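PDB 4O9D: Rik1-associated factor 1, which is a subunit of the fission yeast Clr4 complex, which contributes to heterochromatin establishment by methylating histone H3 to form H3K9me, and is represented here by its own propeller domain. Local coordinates for residues Val34-Asn39 and Thr395-Gly400; His134-Ala137 and Leu143-Val146; Gly153-Thr158 and Asp197-Gly202. All blocks are in the same frame, centred on the assembly; numbering follows the deposited sequence.

Interaction 1. Residues Val34-Asn39 and Thr395-Gly400; sequences VCVAYN and TVCCVG
At the seam where the last blade of the WD-repeat propeller meets the first, Val36 and Tyr38 on strand 33-38 face Thr395 and Cys397 on strand 393-398, the latter within the fourth WD repeat. The strands belong to different sheets; their axes come within 8.7 Å and run nearly antiparallel, at 163°, so side chains alone bridge the gap. Thr395 OG1 donates a hydrogen bond of 2.7 Å to Tyr38 OH, lying at the edge of the phenol ring and near its plane. The same phenol oxygen is bonded to Gly386 O, so it is held by two residues of the last blade. A phenylalanine in place of Tyr38 would probably leave Thr395 OG1 and the Gly386 carbonyl without this shared mate. Thr395 divides its branches: with chi1 at -60° its hydroxyl serves the tyrosine, while CG2, trans to the backbone N, approaches Val36 CG2 at 4.0 Å. That valine methyl also meets Cys397 SG at 4.2 Å, so it touches both residues of the facing strand whose side chains turn toward it. Val36 also packs on Tyr384 of strand 382-387 in the last blade, and Thr395 rests against Val403 and Met405 of strand 403-407. From the opposite face of strand 33-38, Cys35 and Ala37 pack on strand 87-97 of the following blade.

Interaction 2. Residues His134-Ala137 and Leu143-Val146; sequences HKLA and LLAV
Ala137 and Ala145 are paired by two backbone hydrogen bonds: Ala137 N to Ala145 O at 3.0 Å and Ala145 N to Ala137 O at 2.7 Å. Together they make the hydrogen-bonded antiparallel pair of the beta hairpin formed by strands 133-138 and 144-148, the two innermost strands of one propeller blade. Both bonds are fairly straight, near 160° at the hydrogen. Each carbonyl oxygen takes a CA-H contact as well: Ala145 O from Leu136 CA, and Ala137 O from Leu144 CA. Just before this pair, His134 and Lys135 both face Ala147 in a classic beta bulge, and Lys135 NZ forms a salt bridge with Asp94 of the preceding blade, whose carboxylate also accepts a bond from Leu136 N. Leu136 and Val146, the neighbouring non-hydrogen-bonded pair, lie side by side on one face of the sheet, with Leu136 CD2 at 4.0 Å from Val146 CG2. Leu144 joins them diagonally, its CD1 lying 4.2 Å from Leu136 CD2; Leu144 and Val146 also pack on Val113 of the preceding blade. The two alanines occupy the other face, where their small side chains lie against Ile186 and Phe188 of the following blade, and their CB atoms meet at 4.1 Å. Leu144, with CG swung away from the backbone N (chi1 -179°), brings CD1 to 3.3 Å from Ala137 O.

Interaction 3. Residues Gly153-Thr158 and Asp197-Gly202; sequences GYLLST and DKVIIG
Gly153 and Ile201 mark the nearest backbone approach, their CA atoms 7.5 Å apart, and no hydrogen bond crosses between strands 153-158 and 198-204, which lie in adjacent sheets and splay apart toward Thr158 and Asp197. The contact is wholly apolar and is carried by two small touches. In the first, Leu155 and Val199 turn toward each other and pass alongside, pointing opposite ways, with one methyl from each meeting: Leu155 CD2 lies 3.9 Å from Val199 CG2. The valine presents this methyl because CG1 is anti to the backbone N (chi1 -180°), which puts CG2 beside that nitrogen. In the second, Ile201 spans the gap with its longer branch, extended through CG1 at a chi2 of -172°, and sets CD1 4.2 Å from Gly153 CA. Packing is close here: a beta carbon on Gly153 would point toward the facing strand and fall only 2.9 Å from Ile201 CD1, so the missing side chain is what admits the end of the isoleucine. All four touching residues are buried. Leu155 packs in addition on Ala145 of the neighbouring strand 144-148, and Ile201 on Phe218 of strand 214-219, so each side of the interface continues into its own sheet. The opposite face of strand 153-158 looks to the preceding blade, where Tyr154 stacks edge-to-face with Phe126. Such hydrophobic packing of one blade's sheet face on the next is characteristic of the beta-propeller, in this case joining the third strand of one blade to the second strand of its successor.

Interactions 2 and 3 share one blade, with centres 6 Å apart: strands 144-148 and 153-158 are neighbours in it, with probable hydrogen bonds of 2.7 Å between Val146 N and Tyr154 O and of 2.8 Å between Leu156 N and Leu144 O. Interaction 2 thus builds the inner part of the blade, whereas interaction 3 joins that blade to the next. Interaction 1 is likewise a junction between blades, but it lies where the last blade meets the first, joining segments 356 residues apart. Its centre lies about 18 Å from that of interaction 2 and about 24 Å from that of interaction 3, on the opposite side of the chain's centre from interaction 3.

Interaction 1. Residues Val34-Asn39 and Thr395-Gly400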
ATOM      1  N   VAL A  34       1.957   2.618   9.215  1.00 24.87           N
ATOM      2  CA  VAL A  34       1.592   1.613   8.230  1.00 31.19           C
ATOM      3  C   VAL A  34       1.266   2.136   6.814  1.00 29.70           C
ATOM      4  O   VAL A  34       0.922   1.343   5.955  1.00 23.89           O
ATOM      5  CB  VAL A  34       0.407   0.777   8.728  1.00 31.37           C
ATOM      6  CG1 VAL A  34       0.789   0.102  10.043  1.00 35.95           C
ATOM      7  CG2 VAL A  34      -0.869   1.648   8.861  1.00 29.36           C
ATOM      8  N   CYS A  35       1.366   3.441   6.572  1.00 25.11           N
ATOM      9  CA  CYS A  35       1.457   3.949   5.198  1.00 27.34           C
ATOM     10  C   CYS A  35       2.315   5.208   5.103  1.00 29.81           C
ATOM     11  O   CYS A  35       2.449   5.965   6.064  1.00 26.81           O
ATOM     12  CB  CYS A  35       0.089   4.242   4.563  1.00 32.78           C
ATOM     13  SG  CYS A  35      -1.281   4.373   5.674  1.00 41.02           S
ATOM     14  N   VAL A  36       2.885   5.404   3.926  1.00 24.71           N
ATOM     15  CA  VAL A  36       3.752   6.527   3.638  1.00 26.09           C
ATOM     16  C   VAL A  36       3.472   6.916   2.198  1.00 27.67           C
ATOM     17  O   VAL A  36       3.265   6.048   1.344  1.00 25.72           O
ATOM     18  CB  VAL A  36       5.256   6.143   3.718  1.00 27.99           C
ATOM     19  CG1 VAL A  36       6.114   7.370   3.431  1.00 28.38           C
ATOM     20  CG2 VAL A  36       5.613   5.508   5.089  1.00 28.53           C
ATOM     21  N   ALA A  37       3.474   8.207   1.907  1.00 21.11           N
ATOM     22  CA  ALA A  37       3.285   8.630   0.531  1.00 24.82           C
ATOM     23  C   ALA A  37       4.236   9.745   0.215  1.00 26.75           C
ATOM     24  O   ALA A  37       4.641  10.490   1.109  1.00 25.00           O
ATOM     25  CB  ALA A  37       1.842   9.086   0.304  1.00 23.32           C
ATOM     26  N   TYR A  38       4.575   9.865  -1.065  1.00 23.45           N
ATOM     27  CA  TYR A  38       5.356  10.985  -1.547  1.00 24.02           C
ATOM     28  C   TYR A  38       4.533  11.683  -2.621  1.00 28.80           C
ATOM     29  O   TYR A  38       3.786  11.041  -3.349  1.00 23.54           O
ATOM     30  CB  TYR A  38       6.680  10.506  -2.147  1.00 27.80           C
ATOM     31  CG  TYR A  38       7.469   9.585  -1.260  1.00 24.54           C
ATOM     32  CD1 TYR A  38       8.355  10.087  -0.302  1.00 26.25           C
ATOM     33  CD2 TYR A  38       7.359   8.205  -1.394  1.00 28.61           C
ATOM     34  CE1 TYR A  38       9.090   9.234   0.520  1.00 24.41           C
ATOM     35  CE2 TYR A  38       8.092   7.344  -0.594  1.00 24.34           C
ATOM     36  CZ  TYR A  38       8.963   7.858   0.361  1.00 29.24           C
ATOM     37  OH  TYR A  38       9.696   6.988   1.150  1.00 26.50           O
ATOM     38  N   ASN A  39       4.647  12.998  -2.717  1.00 24.16           N
ATOM     39  CA  ASN A  39       3.890  13.695  -3.737  1.00 28.26           C
ATOM     40  C   ASN A  39       4.646  13.602  -5.055  1.00 32.05           C
ATOM     41  O   ASN A  39       5.833  13.243  -5.065  1.00 31.51           O
ATOM     42  CB  ASN A  39       3.531  15.120  -3.293  1.00 28.12           C
ATOM     43  CG  ASN A  39       4.677  16.089  -3.355  1.00 30.06           C
ATOM     44  OD1 ASN A  39       5.852  15.727  -3.489  1.00 34.39           O
ATOM     45  ND2 ASN A  39       4.329  17.371  -3.264  1.00 32.77           N
ATOM     46  N   THR A 395      11.842   4.954   3.056  1.00 24.21           N
ATOM     47  CA  THR A 395      11.303   5.169   4.380  1.00 20.65           C
ATOM     48  C   THR A 395      10.974   3.794   4.932  1.00 22.19           C
ATOM     49  O   THR A 395      10.312   3.006   4.260  1.00 25.18           O
ATOM     50  CB  THR A 395      10.009   6.081   4.333  1.00 23.02           C
ATOM     51  OG1 THR A 395      10.323   7.360   3.769  1.00 24.81           O
ATOM     52  CG2 THR A 395       9.484   6.299   5.724  1.00 25.61           C
ATOM     53  N   VAL A 396      11.439   3.502   6.147  1.00 22.76           N
ATOM     54  CA  VAL A 396      11.218   2.216   6.767  1.00 22.59           C
ATOM     55  C   VAL A 396      10.690   2.420   8.182  1.00 27.93           C
ATOM     56  O   VAL A 396      11.197   3.258   8.911  1.00 24.92           O
ATOM     57  CB  VAL A 396      12.546   1.406   6.791  1.00 24.18           C
ATOM     58  CG1 VAL A 396      12.354   0.051   7.437  1.00 25.40           C
ATOM     59  CG2 VAL A 396      13.066   1.261   5.367  1.00 23.89           C
ATOM     60  N   CYS A 397       9.655   1.668   8.558  1.00 23.86           N
ATOM     61  CA  CYS A 397       8.997   1.838   9.867  1.00 27.28           C
ATOM     62  C   CYS A 397       8.948   0.521  10.635  1.00 24.75           C
ATOM     63  O   CYS A 397       8.926  -0.553  10.029  1.00 22.06           O
ATOM     64  CB  CYS A 397       7.565   2.316   9.682  1.00 25.03           C
ATOM     65  SG  CYS A 397       7.302   3.567   8.410  1.00 29.68           S
ATOM     66  N   CYS A 398       8.884   0.585  11.963  1.00 26.55           N
ATOM     67  CA  CYS A 398       8.837  -0.650  12.752  1.00 27.02           C
ATOM     68  C   CYS A 398       7.848  -0.540  13.896  1.00 32.24           C
ATOM     69  O   CYS A 398       7.338   0.532  14.185  1.00 30.31           O
ATOM     70  CB  CYS A 398      10.229  -1.037  13.271  1.00 30.80           C
ATOM     71  SG  CYS A 398      10.952   0.086  14.521  1.00 28.72           S
ATOM     72  N   VAL A 399       7.541  -1.672  14.515  1.00 30.70           N
ATOM     73  CA  VAL A 399       6.625  -1.688  15.628  1.00 36.12           C
ATOM     74  C   VAL A 399       7.108  -0.736  16.713  1.00 36.10           C
ATOM     75  O   VAL A 399       8.269  -0.766  17.073  1.00 29.64           O
ATOM     76  CB  VAL A 399       6.499  -3.094  16.215  1.00 36.92           C
ATOM     77  CG1 VAL A 399       5.682  -3.056  17.497  1.00 40.83           C
ATOM     78  CG2 VAL A 399       5.855  -4.027  15.184  1.00 31.67           C
ATOM     79  N   GLY A 400       6.209   0.113  17.215  1.00 35.10           N
ATOM     80  CA  GLY A 400       6.544   1.020  18.300  1.00 40.14           C
ATOM     81  C   GLY A 400       6.747   2.457  17.850  1.00 41.99           C
ATOM     82  O   GLY A 400       7.184   3.294  18.640  1.00 43.63           O
TER

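Interaction 2. Residues His134-Ala137 and Leu143-Val146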
ATOM      1  N   HIS A 134     -10.653   0.733   3.395  1.00 22.29           N
ATOM      2  CA  HIS A 134      -9.464  -0.165   3.359  1.00 27.51           C
ATOM      3  C   HIS A 134      -8.349   0.201   2.357  1.00 24.56           C
ATOM      4  O   HIS A 134      -7.189  -0.135   2.586  1.00 23.80           O
ATOM      5  CB  HIS A 134      -9.905  -1.618   3.065  1.00 25.27           C
ATOM      6  CG  HIS A 134     -10.450  -2.344   4.260  1.00 29.31           C
ATOM      7  ND1 HIS A 134     -11.185  -3.508   4.154  1.00 31.69           N
ATOM      8  CD2 HIS A 134     -10.358  -2.080   5.587  1.00 28.33           C
ATOM      9  CE1 HIS A 134     -11.496  -3.943   5.364  1.00 27.74           C
ATOM     10  NE2 HIS A 134     -11.015  -3.088   6.249  1.00 30.85           N
ATOM     11  N   LYS A 135      -8.686   0.814   1.221  1.00 23.77           N
ATOM     12  CA  LYS A 135      -7.658   1.147   0.205  1.00 24.51           C
ATOM     13  C   LYS A 135      -8.043   2.329  -0.663  1.00 25.73           C
ATOM     14  O   LYS A 135      -9.232   2.593  -0.881  1.00 24.38           O
ATOM     15  CB  LYS A 135      -7.381  -0.033  -0.732  1.00 24.56           C
ATOM     16  CG  LYS A 135      -5.939  -0.067  -1.281  1.00 22.55           C
ATOM     17  CD  LYS A 135      -4.930  -0.545  -0.247  1.00 26.32           C
ATOM     18  CE  LYS A 135      -3.507  -0.581  -0.841  1.00 29.48           C
ATOM     19  NZ  LYS A 135      -3.093   0.753  -1.400  1.00 31.24           N
ATOM     20  N   LEU A 136      -7.034   3.038  -1.161  1.00 22.34           N
ATOM     21  CA  LEU A 136      -7.239   4.101  -2.146  1.00 21.63           C
ATOM     22  C   LEU A 136      -6.394   3.881  -3.383  1.00 22.61           C
ATOM     23  O   LEU A 136      -5.302   3.354  -3.290  1.00 24.50           O
ATOM     24  CB  LEU A 136      -6.829   5.464  -1.567  1.00 21.15           C
ATOM     25  CG  LEU A 136      -7.632   5.966  -0.377  1.00 26.11           C
ATOM     26  CD1 LEU A 136      -7.008   7.278   0.151  1.00 24.28           C
ATOM     27  CD2 LEU A 136      -9.094   6.149  -0.784  1.00 25.19           C
ATOM     28  N   ALA A 137      -6.906   4.312  -4.529  1.00 22.43           N
ATOM     29  CA  ALA A 137      -6.149   4.344  -5.772  1.00 24.13           C
ATOM     30  C   ALA A 137      -6.481   5.653  -6.451  1.00 24.28           C
ATOM     31  O   ALA A 137      -7.570   6.212  -6.208  1.00 21.36           O
ATOM     32  CB  ALA A 137      -6.538   3.199  -6.677  1.00 26.56           C
ATOM     33  N   LEU A 143      -8.736  10.953 -10.548  1.00 25.40           N
ATOM     34  CA  LEU A 143      -9.953  10.305 -10.058  1.00 25.16           C
ATOM     35  C   LEU A 143      -9.557   9.387  -8.912  1.00 25.24           C
ATOM     36  O   LEU A 143      -8.584   8.620  -9.023  1.00 25.18           O
ATOM     37  CB  LEU A 143     -10.630   9.498 -11.168  1.00 26.70           C
ATOM     38  CG  LEU A 143     -12.049   8.961 -10.939  1.00 32.76           C
ATOM     39  CD1 LEU A 143     -13.094  10.105 -10.695  1.00 26.79           C
ATOM     40  CD2 LEU A 143     -12.462   8.082 -12.138  1.00 29.29           C
ATOM     41  N   LEU A 144     -10.292   9.459  -7.811  1.00 20.97           N
ATOM     42  CA  LEU A 144      -9.930   8.684  -6.621  1.00 25.69           C
ATOM     43  C   LEU A 144     -10.826   7.439  -6.436  1.00 25.86           C
ATOM     44  O   LEU A 144     -12.051   7.563  -6.352  1.00 26.54           O
ATOM     45  CB  LEU A 144      -9.994   9.585  -5.394  1.00 21.81           C
ATOM     46  CG  LEU A 144      -9.615   8.950  -4.054  1.00 25.65           C
ATOM     47  CD1 LEU A 144      -8.156   8.665  -4.017  1.00 23.43           C
ATOM     48  CD2 LEU A 144     -10.017   9.869  -2.891  1.00 27.99           C
ATOM     49  N   ALA A 145     -10.228   6.245  -6.412  1.00 22.37           N
ATOM     50  CA  ALA A 145     -11.011   5.038  -6.169  1.00 20.74           C
ATOM     51  C   ALA A 145     -10.891   4.640  -4.715  1.00 23.37           C
ATOM     52  O   ALA A 145      -9.819   4.749  -4.101  1.00 25.82           O
ATOM     53  CB  ALA A 145     -10.598   3.895  -7.112  1.00 21.79           C
ATOM     54  N   VAL A 146     -12.006   4.203  -4.152  1.00 20.18           N
ATOM     55  CA  VAL A 146     -12.083   3.920  -2.747  1.00 18.14           C
ATOM     56  C   VAL A 146     -12.579   2.491  -2.551  1.00 22.56           C
ATOM     57  O   VAL A 146     -13.598   2.126  -3.128  1.00 25.38           O
ATOM     58  CB  VAL A 146     -13.055   4.878  -2.098  1.00 21.26           C
ATOM     59  CG1 VAL A 146     -13.054   4.693  -0.607  1.00 19.75           C
ATOM     60  CG2 VAL A 146     -12.659   6.314  -2.477  1.00 23.64           C
TER

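Interaction 3. Residues Gly153-Thr158 and Asp197-Gly202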
ATOM      1  N   GLY A 153     -16.990  -0.368  -3.757  1.00 24.51           N
ATOM      2  CA  GLY A 153     -16.001   0.622  -4.172  1.00 23.50           C
ATOM      3  C   GLY A 153     -16.694   1.965  -4.493  1.00 23.44           C
ATOM      4  O   GLY A 153     -17.886   2.007  -4.816  1.00 23.96           O
ATOM      5  N   TYR A 154     -15.960   3.062  -4.383  1.00 23.90           N
ATOM      6  CA  TYR A 154     -16.469   4.371  -4.798  1.00 26.18           C
ATOM      7  C   TYR A 154     -15.431   5.049  -5.714  1.00 28.29           C
ATOM      8  O   TYR A 154     -14.215   4.803  -5.583  1.00 23.06           O
ATOM      9  CB  TYR A 154     -16.731   5.228  -3.569  1.00 24.60           C
ATOM     10  CG  TYR A 154     -17.644   4.598  -2.541  1.00 22.08           C
ATOM     11  CD1 TYR A 154     -19.028   4.754  -2.619  1.00 23.97           C
ATOM     12  CD2 TYR A 154     -17.128   3.872  -1.479  1.00 22.11           C
ATOM     13  CE1 TYR A 154     -19.876   4.179  -1.674  1.00 24.03           C
ATOM     14  CE2 TYR A 154     -17.956   3.306  -0.529  1.00 28.09           C
ATOM     15  CZ  TYR A 154     -19.346   3.469  -0.637  1.00 27.19           C
ATOM     16  OH  TYR A 154     -20.176   2.914   0.305  1.00 26.86           O
ATOM     17  N   LEU A 155     -15.917   5.831  -6.679  1.00 23.08           N
ATOM     18  CA  LEU A 155     -15.067   6.702  -7.482  1.00 20.81           C
ATOM     19  C   LEU A 155     -15.427   8.161  -7.141  1.00 26.66           C
ATOM     20  O   LEU A 155     -16.599   8.554  -7.244  1.00 24.12           O
ATOM     21  CB  LEU A 155     -15.266   6.454  -8.983  1.00 22.89           C
ATOM     22  CG  LEU A 155     -14.856   5.094  -9.586  1.00 20.57           C
ATOM     23  CD1 LEU A 155     -15.244   5.081 -11.066  1.00 20.77           C
ATOM     24  CD2 LEU A 155     -13.343   4.812  -9.388  1.00 16.87           C
ATOM     25  N   LEU A 156     -14.430   8.955  -6.769  1.00 23.02           N
ATOM     26  CA  LEU A 156     -14.661  10.339  -6.357  1.00 24.46           C
ATOM     27  C   LEU A 156     -13.849  11.325  -7.178  1.00 26.34           C
ATOM     28  O   LEU A 156     -12.669  11.101  -7.403  1.00 24.55           O
ATOM     29  CB  LEU A 156     -14.268  10.518  -4.892  1.00 20.12           C
ATOM     30  CG  LEU A 156     -14.957   9.612  -3.881  1.00 26.49           C
ATOM     31  CD1 LEU A 156     -14.408   9.835  -2.472  1.00 26.66           C
ATOM     32  CD2 LEU A 156     -16.454   9.845  -3.929  1.00 29.21           C
ATOM     33  N   SER A 157     -14.457  12.419  -7.629  1.00 26.24           N
ATOM     34  CA  SER A 157     -13.661  13.477  -8.248  1.00 24.92           C
ATOM     35  C   SER A 157     -13.610  14.701  -7.347  1.00 27.17           C
ATOM     36  O   SER A 157     -14.486  14.890  -6.493  1.00 26.33           O
ATOM     37  CB  SER A 157     -14.171  13.840  -9.644  1.00 30.95           C
ATOM     38  OG  SER A 157     -15.309  14.662  -9.582  1.00 32.01           O
ATOM     39  N   THR A 158     -12.561  15.506  -7.501  1.00 27.85           N
ATOM     40  CA  THR A 158     -12.347  16.651  -6.610  1.00 29.52           C
ATOM     41  C   THR A 158     -12.017  17.907  -7.400  1.00 31.97           C
ATOM     42  O   THR A 158     -11.335  17.832  -8.416  1.00 31.24           O
ATOM     43  CB  THR A 158     -11.176  16.394  -5.592  1.00 32.78           C
ATOM     44  OG1 THR A 158      -9.933  16.208  -6.299  1.00 32.43           O
ATOM     45  CG2 THR A 158     -11.462  15.171  -4.740  1.00 29.53           C
ATOM     46  N   ASP A 197      -9.897   3.689 -18.920  1.00 25.69           N
ATOM     47  CA  ASP A 197      -9.666   3.334 -17.508  1.00 28.09           C
ATOM     48  C   ASP A 197     -10.598   2.246 -16.990  1.00 28.66           C
ATOM     49  O   ASP A 197     -11.812   2.330 -17.144  1.00 24.77           O
ATOM     50  CB  ASP A 197      -9.815   4.563 -16.608  1.00 30.93           C
ATOM     51  CG  ASP A 197      -8.584   5.464 -16.636  1.00 36.06           C
ATOM     52  OD1 ASP A 197      -7.743   5.298 -17.544  1.00 40.28           O
ATOM     53  OD2 ASP A 197      -8.466   6.341 -15.753  1.00 36.00           O
ATOM     54  N   LYS A 198     -10.022   1.225 -16.358  1.00 24.85           N
ATOM     55  CA  LYS A 198     -10.814   0.209 -15.653  1.00 24.13           C
ATOM     56  C   LYS A 198     -10.356   0.210 -14.188  1.00 24.92           C
ATOM     57  O   LYS A 198      -9.266   0.704 -13.877  1.00 24.07           O
ATOM     58  CB  LYS A 198     -10.606  -1.185 -16.272  1.00 29.88           C
ATOM     59  CG  LYS A 198     -10.790  -1.273 -17.800  1.00 31.18           C
ATOM     60  CD  LYS A 198     -12.247  -0.985 -18.195  1.00 31.80           C
ATOM     61  CE  LYS A 198     -12.439  -0.971 -19.718  1.00 39.97           C
ATOM     62  NZ  LYS A 198     -13.880  -1.146 -20.121  1.00 37.29           N
ATOM     63  N   VAL A 199     -11.176  -0.352 -13.311  1.00 17.97           N
ATOM     64  CA  VAL A 199     -10.923  -0.368 -11.877  1.00 19.17           C
ATOM     65  C   VAL A 199     -10.968  -1.827 -11.474  1.00 22.24           C
ATOM     66  O   VAL A 199     -11.962  -2.522 -11.709  1.00 21.52           O
ATOM     67  CB  VAL A 199     -12.014   0.393 -11.108  1.00 22.87           C
ATOM     68  CG1 VAL A 199     -11.738   0.375  -9.592  1.00 19.62           C
ATOM     69  CG2 VAL A 199     -12.120   1.820 -11.650  1.00 22.30           C
ATOM     70  N   ILE A 200      -9.871  -2.295 -10.891  1.00 21.59           N
ATOM     71  CA  ILE A 200      -9.785  -3.655 -10.396  1.00 20.05           C
ATOM     72  C   ILE A 200     -10.106  -3.607  -8.906  1.00 22.80           C
ATOM     73  O   ILE A 200      -9.556  -2.783  -8.174  1.00 20.47           O
ATOM     74  CB  ILE A 200      -8.338  -4.205 -10.590  1.00 18.74           C
ATOM     75  CG1 ILE A 200      -7.921  -4.133 -12.068  1.00 18.11           C
ATOM     76  CG2 ILE A 200      -8.221  -5.608 -10.035  1.00 18.22           C
ATOM     77  CD1 ILE A 200      -6.339  -4.061 -12.248  1.00 27.32           C
ATOM     78  N   ILE A 201     -10.998  -4.469  -8.443  1.00 16.40           N
ATOM     79  CA  ILE A 201     -11.281  -4.537  -7.015  1.00 16.86           C
ATOM     80  C   ILE A 201     -11.080  -5.948  -6.449  1.00 21.29           C
ATOM     81  O   ILE A 201     -11.598  -6.936  -6.986  1.00 19.81           O
ATOM     82  CB  ILE A 201     -12.717  -4.144  -6.703  1.00 20.11           C
ATOM     83  CG1 ILE A 201     -13.018  -2.744  -7.233  1.00 22.20           C
ATOM     84  CG2 ILE A 201     -12.978  -4.197  -5.177  1.00 21.18           C
ATOM     85  CD1 ILE A 201     -14.358  -2.215  -6.795  1.00 22.02           C
ATOM     86  N   GLY A 202     -10.388  -6.028  -5.327  1.00 18.38           N
ATOM     87  CA  GLY A 202     -10.143  -7.318  -4.700  1.00 21.01           C
ATOM     88  C   GLY A 202     -10.987  -7.397  -3.459  1.00 21.16           C
ATOM     89  O   GLY A 202     -11.054  -6.421  -2.710  1.00 18.73           O
TER